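Local coordinates for protein nigritoxine (Vibrio nigripulchritudo, PDB 5M41) that is a bacterial toxin active against crustaceans and insects, whose structure was described as a new fold, at residues I649-D654 against Y665-F670; D669-V674 against S697-A702. All coordinates share one frame; numbering follows the deposited sequence.

Contact 1: I649-D654 against Y665-F670; sequences IHFRTD and YTLQDF
Phe-651 lays one face of its ring against Leu-667, the two side chains crossing at about a right angle. The CD1 methyl of Leu-667 sits 4.1 Å from the centroid of the Phe-651 ring and 16° off its normal, a CH-pi contact shifted toward the CE2-CZ rim. The CD1-CE1 side of the ring comes up to the backbone, with Phe-651 CE1 3.5 Å from Leu-667 N. With CG anti to the backbone N (chi1 -178°), the leucine carries CD1 over the ring face.

This ring lies where the antiparallel sheet containing strand 649-652 meets the start of helix 667-676. A capping box closes that start: Thr-666 OG1 accepts from Asp-669 N at 3.0 Å, and Asp-669 OD2 takes a weak return bond of 3.3 Å from Thr-666 N. Asp-669 OD2 has a further partner in Ser-743 OG, which ties the cap to helix 739-751.

Tyr-665 and Phe-670 touch the ring more lightly, Tyr-665 CD2 lying 4.3 Å from Phe-651 CE1 and Phe-670 CB 4.5 Å from Phe-651 CZ. The hydroxyl of Tyr-665 meets the Phe-670 ring at its edge, in plane, while Leu-714 of the neighbouring strand also packs on Phe-651.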
loop_
_atom_site.group_PDB
_atom_site.type_symbol
_atom_site.label_atom_id
_atom_site.label_comp_id
_atom_site.label_asym_id
_atom_site.label_seq_id
_atom_site.Cartn_x
_atom_site.Cartn_y
_atom_site.Cartn_z
ATOM N N ILE A 649 -19.024 30.455 17.777
ATOM C CA ILE A 649 -20.146 29.818 18.438
ATOM C C ILE A 649 -19.686 29.428 19.849
ATOM O O ILE A 649 -18.582 28.944 20.014
ATOM C CB ILE A 649 -20.537 28.557 17.624
ATOM C CG1 ILE A 649 -21.425 28.961 16.437
ATOM C CG2 ILE A 649 -21.203 27.513 18.493
ATOM C CD1 ILE A 649 -21.576 27.918 15.344
ATOM N N HIS A 650 -20.530 29.647 20.854
ATOM C CA HIS A 650 -20.133 29.453 22.256
ATOM C C HIS A 650 -21.008 28.483 22.997
ATOM O O HIS A 650 -22.230 28.476 22.830
ATOM C CB HIS A 650 -20.103 30.802 22.991
ATOM C CG HIS A 650 -19.327 31.881 22.258
ATOM N ND1 HIS A 650 -17.982 31.857 22.145
ATOM C CD2 HIS A 650 -19.762 33.024 21.571
ATOM C CE1 HIS A 650 -17.571 32.932 21.421
ATOM N NE2 HIS A 650 -18.659 33.646 21.085
ATOM N N PHE A 651 -20.376 27.652 23.819
ATOM C CA PHE A 651 -21.063 26.727 24.712
ATOM C C PHE A 651 -20.576 27.007 26.130
ATOM O O PHE A 651 -19.418 27.374 26.330
ATOM C CB PHE A 651 -20.665 25.285 24.414
ATOM C CG PHE A 651 -21.087 24.772 23.059
ATOM C CD1 PHE A 651 -22.181 23.918 22.942
ATOM C CD2 PHE A 651 -20.322 25.033 21.929
ATOM C CE1 PHE A 651 -22.545 23.392 21.708
ATOM C CE2 PHE A 651 -20.674 24.504 20.690
ATOM C CZ PHE A 651 -21.789 23.683 20.584
ATOM N N ARG A 652 -21.438 26.818 27.119
ATOM C CA ARG A 652 -21.041 27.021 28.529
ATOM C C ARG A 652 -21.868 26.105 29.420
ATOM O O ARG A 652 -22.909 25.606 28.979
ATOM C CB ARG A 652 -21.169 28.500 28.962
ATOM C CG ARG A 652 -22.130 29.312 28.103
ATOM C CD ARG A 652 -22.390 30.740 28.551
ATOM N NE ARG A 652 -21.189 31.554 28.692
ATOM C CZ ARG A 652 -20.639 32.294 27.735
ATOM N NH1 ARG A 652 -21.147 32.328 26.526
ATOM N NH2 ARG A 652 -19.555 32.995 28.002
ATOM N N THR A 653 -21.408 25.866 30.647
ATOM C CA THR A 653 -22.167 25.031 31.575
ATOM C C THR A 653 -23.278 25.864 32.191
ATOM O O THR A 653 -23.204 27.106 32.223
ATOM C CB THR A 653 -21.304 24.464 32.713
ATOM O OG1 THR A 653 -20.877 25.542 33.559
ATOM C CG2 THR A 653 -20.077 23.743 32.170
ATOM N N ASP A 654 -24.301 25.183 32.690
ATOM C CA ASP A 654 -25.349 25.856 33.437
ATOM C C ASP A 654 -24.831 26.660 34.655
ATOM O O ASP A 654 -25.250 27.807 34.870
ATOM C CB ASP A 654 -26.420 24.857 33.873
ATOM C CG ASP A 654 -27.564 25.529 34.581
ATOM O OD1 ASP A 654 -28.354 26.216 33.904
ATOM O OD2 ASP A 654 -27.642 25.399 35.821
ATOM N N TYR A 665 -29.416 22.380 23.658
ATOM C CA TYR A 665 -28.503 21.728 22.710
ATOM C C TYR A 665 -27.107 21.656 23.302
ATOM O O TYR A 665 -26.585 22.657 23.798
ATOM C CB TYR A 665 -28.451 22.509 21.395
ATOM C CG TYR A 665 -27.639 21.856 20.305
ATOM C CD1 TYR A 665 -28.195 20.832 19.528
ATOM C CD2 TYR A 665 -26.337 22.294 19.998
ATOM C CE1 TYR A 665 -27.477 20.231 18.510
ATOM C CE2 TYR A 665 -25.604 21.695 18.965
ATOM C CZ TYR A 665 -26.192 20.658 18.232
ATOM O OH TYR A 665 -25.535 20.033 17.202
ATOM N N THR A 666 -26.506 20.474 23.260
ATOM C CA THR A 666 -25.231 20.269 23.949
ATOM C C THR A 666 -24.099 20.082 22.952
ATOM O O THR A 666 -24.340 19.715 21.797
ATOM C CB THR A 666 -25.274 19.017 24.842
ATOM O OG1 THR A 666 -25.359 17.861 24.000
ATOM C CG2 THR A 666 -26.490 19.062 25.806
ATOM N N LEU A 667 -22.866 20.318 23.410
ATOM C CA LEU A 667 -21.671 19.994 22.635
ATOM C C LEU A 667 -21.675 18.518 22.244
ATOM O O LEU A 667 -21.235 18.169 21.153
ATOM C CB LEU A 667 -20.389 20.321 23.421
ATOM C CG LEU A 667 -19.069 20.058 22.681
ATOM C CD1 LEU A 667 -18.891 20.964 21.463
ATOM C CD2 LEU A 667 -17.882 20.234 23.613
ATOM N N GLN A 668 -22.148 17.657 23.140
ATOM C CA GLN A 668 -22.304 16.236 22.810
ATOM C C GLN A 668 -23.203 15.992 21.579
ATOM O O GLN A 668 -22.848 15.193 20.706
ATOM C CB GLN A 668 -22.839 15.452 24.007
ATOM C CG GLN A 668 -22.539 13.968 23.886
ATOM C CD GLN A 668 -23.210 13.138 24.957
ATOM O OE1 GLN A 668 -22.546 12.351 25.635
ATOM N NE2 GLN A 668 -24.531 13.297 25.115
ATOM N N ASP A 669 -24.348 16.673 21.495
ATOM C CA ASP A 669 -25.194 16.538 20.297
ATOM C C ASP A 669 -24.383 16.890 19.049
ATOM O O ASP A 669 -24.457 16.189 18.040
ATOM C CB ASP A 669 -26.404 17.463 20.348
ATOM C CG ASP A 669 -27.411 17.095 21.430
ATOM O OD1 ASP A 669 -27.438 15.940 21.919
ATOM O OD2 ASP A 669 -28.177 18.013 21.789
ATOM N N PHE A 670 -23.616 17.980 19.135
ATOM C CA PHE A 670 -22.787 18.472 18.034
ATOM C C PHE A 670 -21.754 17.435 17.632
ATOM O O PHE A 670 -21.634 17.063 16.453
ATOM C CB PHE A 670 -22.100 19.804 18.415
ATOM C CG PHE A 670 -21.238 20.373 17.325
ATOM C CD1 PHE A 670 -21.812 21.003 16.226
ATOM C CD2 PHE A 670 -19.850 20.311 17.409
ATOM C CE1 PHE A 670 -21.026 21.540 15.217
ATOM C CE2 PHE A 670 -19.050 20.848 16.405
ATOM C CZ PHE A 670 -19.641 21.456 15.304
#

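Contact 2: D669-V674 against S697-A702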
loop_
_atom_site.group_PDB
_atom_site.type_symbol
_atom_site.label_atom_id
_atom_site.label_comp_id
_atom_site.label_asym_id
_atom_site.label_seq_id
_atom_site.Cartn_x
_atom_site.Cartn_y
_atom_site.Cartn_z
ATOM N N ASP A 669 -24.348 16.673 21.495
ATOM C CA ASP A 669 -25.194 16.538 20.297
ATOM C C ASP A 669 -24.383 16.890 19.049
ATOM O O ASP A 669 -24.457 16.189 18.040
ATOM C CB ASP A 669 -26.404 17.463 20.348
ATOM C CG ASP A 669 -27.411 17.095 21.430
ATOM O OD1 ASP A 669 -27.438 15.940 21.919
ATOM O OD2 ASP A 669 -28.177 18.013 21.789
ATOM N N PHE A 670 -23.616 17.980 19.135
ATOM C CA PHE A 670 -22.787 18.472 18.034
ATOM C C PHE A 670 -21.754 17.435 17.632
ATOM O O PHE A 670 -21.634 17.063 16.453
ATOM C CB PHE A 670 -22.100 19.804 18.415
ATOM C CG PHE A 670 -21.238 20.373 17.325
ATOM C CD1 PHE A 670 -21.812 21.003 16.226
ATOM C CD2 PHE A 670 -19.850 20.311 17.409
ATOM C CE1 PHE A 670 -21.026 21.540 15.217
ATOM C CE2 PHE A 670 -19.050 20.848 16.405
ATOM C CZ PHE A 670 -19.641 21.456 15.304
ATOM N N ILE A 671 -21.052 16.928 18.634
ATOM C CA ILE A 671 -19.985 15.959 18.413
ATOM C C ILE A 671 -20.533 14.672 17.802
ATOM O O ILE A 671 -19.963 14.136 16.840
ATOM C CB ILE A 671 -19.191 15.703 19.721
ATOM C CG1 ILE A 671 -18.318 16.930 20.058
ATOM C CG2 ILE A 671 -18.354 14.426 19.629
ATOM C CD1 ILE A 671 -17.518 16.793 21.353
ATOM N N THR A 672 -21.655 14.188 18.333
ATOM C CA THR A 672 -22.275 12.953 17.811
ATOM C C THR A 672 -22.549 13.071 16.305
ATOM O O THR A 672 -22.211 12.189 15.543
ATOM C CB THR A 672 -23.573 12.621 18.565
ATOM O OG1 THR A 672 -23.271 12.446 19.957
ATOM C CG2 THR A 672 -24.235 11.334 18.011
ATOM N N VAL A 673 -23.126 14.183 15.870
ATOM C CA VAL A 673 -23.409 14.352 14.448
ATOM C C VAL A 673 -22.101 14.487 13.649
ATOM O O VAL A 673 -21.907 13.813 12.628
ATOM C CB VAL A 673 -24.425 15.494 14.200
ATOM C CG1 VAL A 673 -24.528 15.843 12.723
ATOM C CG2 VAL A 673 -25.805 15.064 14.698
ATOM N N VAL A 674 -21.170 15.295 14.148
ATOM C CA VAL A 674 -19.926 15.547 13.426
ATOM C C VAL A 674 -19.162 14.243 13.184
ATOM O O VAL A 674 -18.675 13.990 12.076
ATOM C CB VAL A 674 -19.036 16.561 14.195
ATOM C CG1 VAL A 674 -17.594 16.500 13.699
ATOM C CG2 VAL A 674 -19.601 17.963 14.033
ATOM N N SER A 697 -9.969 16.598 19.843
ATOM C CA SER A 697 -9.694 18.009 20.199
ATOM C C SER A 697 -10.854 18.594 20.970
ATOM O O SER A 697 -10.667 19.258 21.986
ATOM C CB SER A 697 -9.506 18.886 18.965
ATOM O OG SER A 697 -8.247 18.686 18.378
ATOM N N MET A 698 -12.062 18.358 20.469
ATOM C CA MET A 698 -13.246 18.910 21.111
ATOM C C MET A 698 -13.454 18.380 22.526
ATOM O O MET A 698 -13.712 19.157 23.448
ATOM C CB MET A 698 -14.460 18.680 20.232
ATOM C CG MET A 698 -14.320 19.472 18.946
ATOM S SD MET A 698 -15.716 19.134 17.869
ATOM C CE MET A 698 -15.316 20.212 16.507
ATOM N N ARG A 699 -13.307 17.071 22.680
ATOM C CA ARG A 699 -13.438 16.398 23.970
ATOM C C ARG A 699 -12.352 16.825 24.972
ATOM O O ARG A 699 -12.651 17.108 26.138
ATOM C CB ARG A 699 -13.430 14.874 23.770
ATOM C CG ARG A 699 -14.738 14.336 23.211
ATOM C CD ARG A 699 -14.649 12.852 22.872
ATOM N NE ARG A 699 -15.910 12.370 22.306
ATOM C CZ ARG A 699 -16.053 11.245 21.597
ATOM N NH1 ARG A 699 -15.000 10.482 21.341
ATOM N NH2 ARG A 699 -17.255 10.884 21.146
ATOM N N ALA A 700 -11.102 16.890 24.519
ATOM C CA ALA A 700 -10.002 17.377 25.369
ATOM C C ALA A 700 -10.239 18.830 25.835
ATOM O O ALA A 700 -9.952 19.168 26.986
ATOM C CB ALA A 700 -8.649 17.239 24.663
ATOM N N THR A 701 -10.783 19.669 24.948
ATOM C CA THR A 701 -11.023 21.075 25.253
ATOM C C THR A 701 -12.139 21.205 26.285
ATOM O O THR A 701 -11.983 21.930 27.257
ATOM C CB THR A 701 -11.288 21.886 23.970
ATOM O OG1 THR A 701 -10.119 21.843 23.138
ATOM C CG2 THR A 701 -11.610 23.337 24.268
ATOM N N ALA A 702 -13.238 20.461 26.098
ATOM C CA ALA A 702 -14.332 20.404 27.088
ATOM C C ALA A 702 -13.807 19.983 28.459
ATOM O O ALA A 702 -14.124 20.601 29.482
ATOM C CB ALA A 702 -15.427 19.444 26.632
#
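Two nearly antiparallel helices, 667-676 and 688-704, pack here through a Met-aromatic contact and a small aliphatic cluster. The axes of the segments 669-674 and 697-702 run at 165° to each other and come no closer than 11.4 Å, a wide spacing bridged by long side chains rather than by touching backbones. No hydrogen bond crosses between the segments.

Met-698 reaches across from helix 688-704, its chain extended beyond CG, and meets Phe-670 at about a right angle. It comes to the ring from the edge: Met-698 CE lies near the ring plane, 3.8 Å from Phe-670 CE2, and Met-698 SD stands 5.3 Å from the centroid of the Phe-670 ring, 82° off its normal. One face of that ring is covered from within its own helix by the CG2 methyl of Val-674, while Met-722 and Met-726 of helix 719-731 also touch Phe-670.

Ile-671 runs alongside Met-698 in the opposite direction, bringing its CD1 methyl to 3.8 Å from Met-698 CB. Its other branch, CG2, is 4.0 Å from Arg-699 NH2. The arginine, extended from CG to NE, spans the exposed margin of the interface with its aliphatic part near Ile-671 CD1; a long, weak ion pair leads from its NH2 to Glu-675.

Farther from the interface, Thr-701 packs on Val-583 and His-585 of strand 583-589, and Met-698 also touches Val-583, so helix 688-704 packs on that strand as well as on helix 667-676. Ser-697 O accepts twice, from Thr-701 N at 3.0 Å and from Thr-701 OG1 at 2.9 Å, the two donors arriving from opposite faces of its carbonyl plane.

How the contacts relate
Both contacts use helix 667-676 and are largely buried, their centres about 9 Å apart. Contact 1 sets the beginning of the helix on the sheet, whereas contact 2 joins its following turns to helix 688-704 and has an exposed margin at Arg-699. Phe-670 belongs to both, offering its CB to the first and its ring edge to the second. Their chemistry differs accordingly: a ring face against a leucine methyl beside a polar helix cap in contact 1, thioether and aliphatic chains with an arginine at the margin in contact 2. Packing of Leu-667 CD2 on Ala-702 CB, 4.0 Å apart, makes the two continuous.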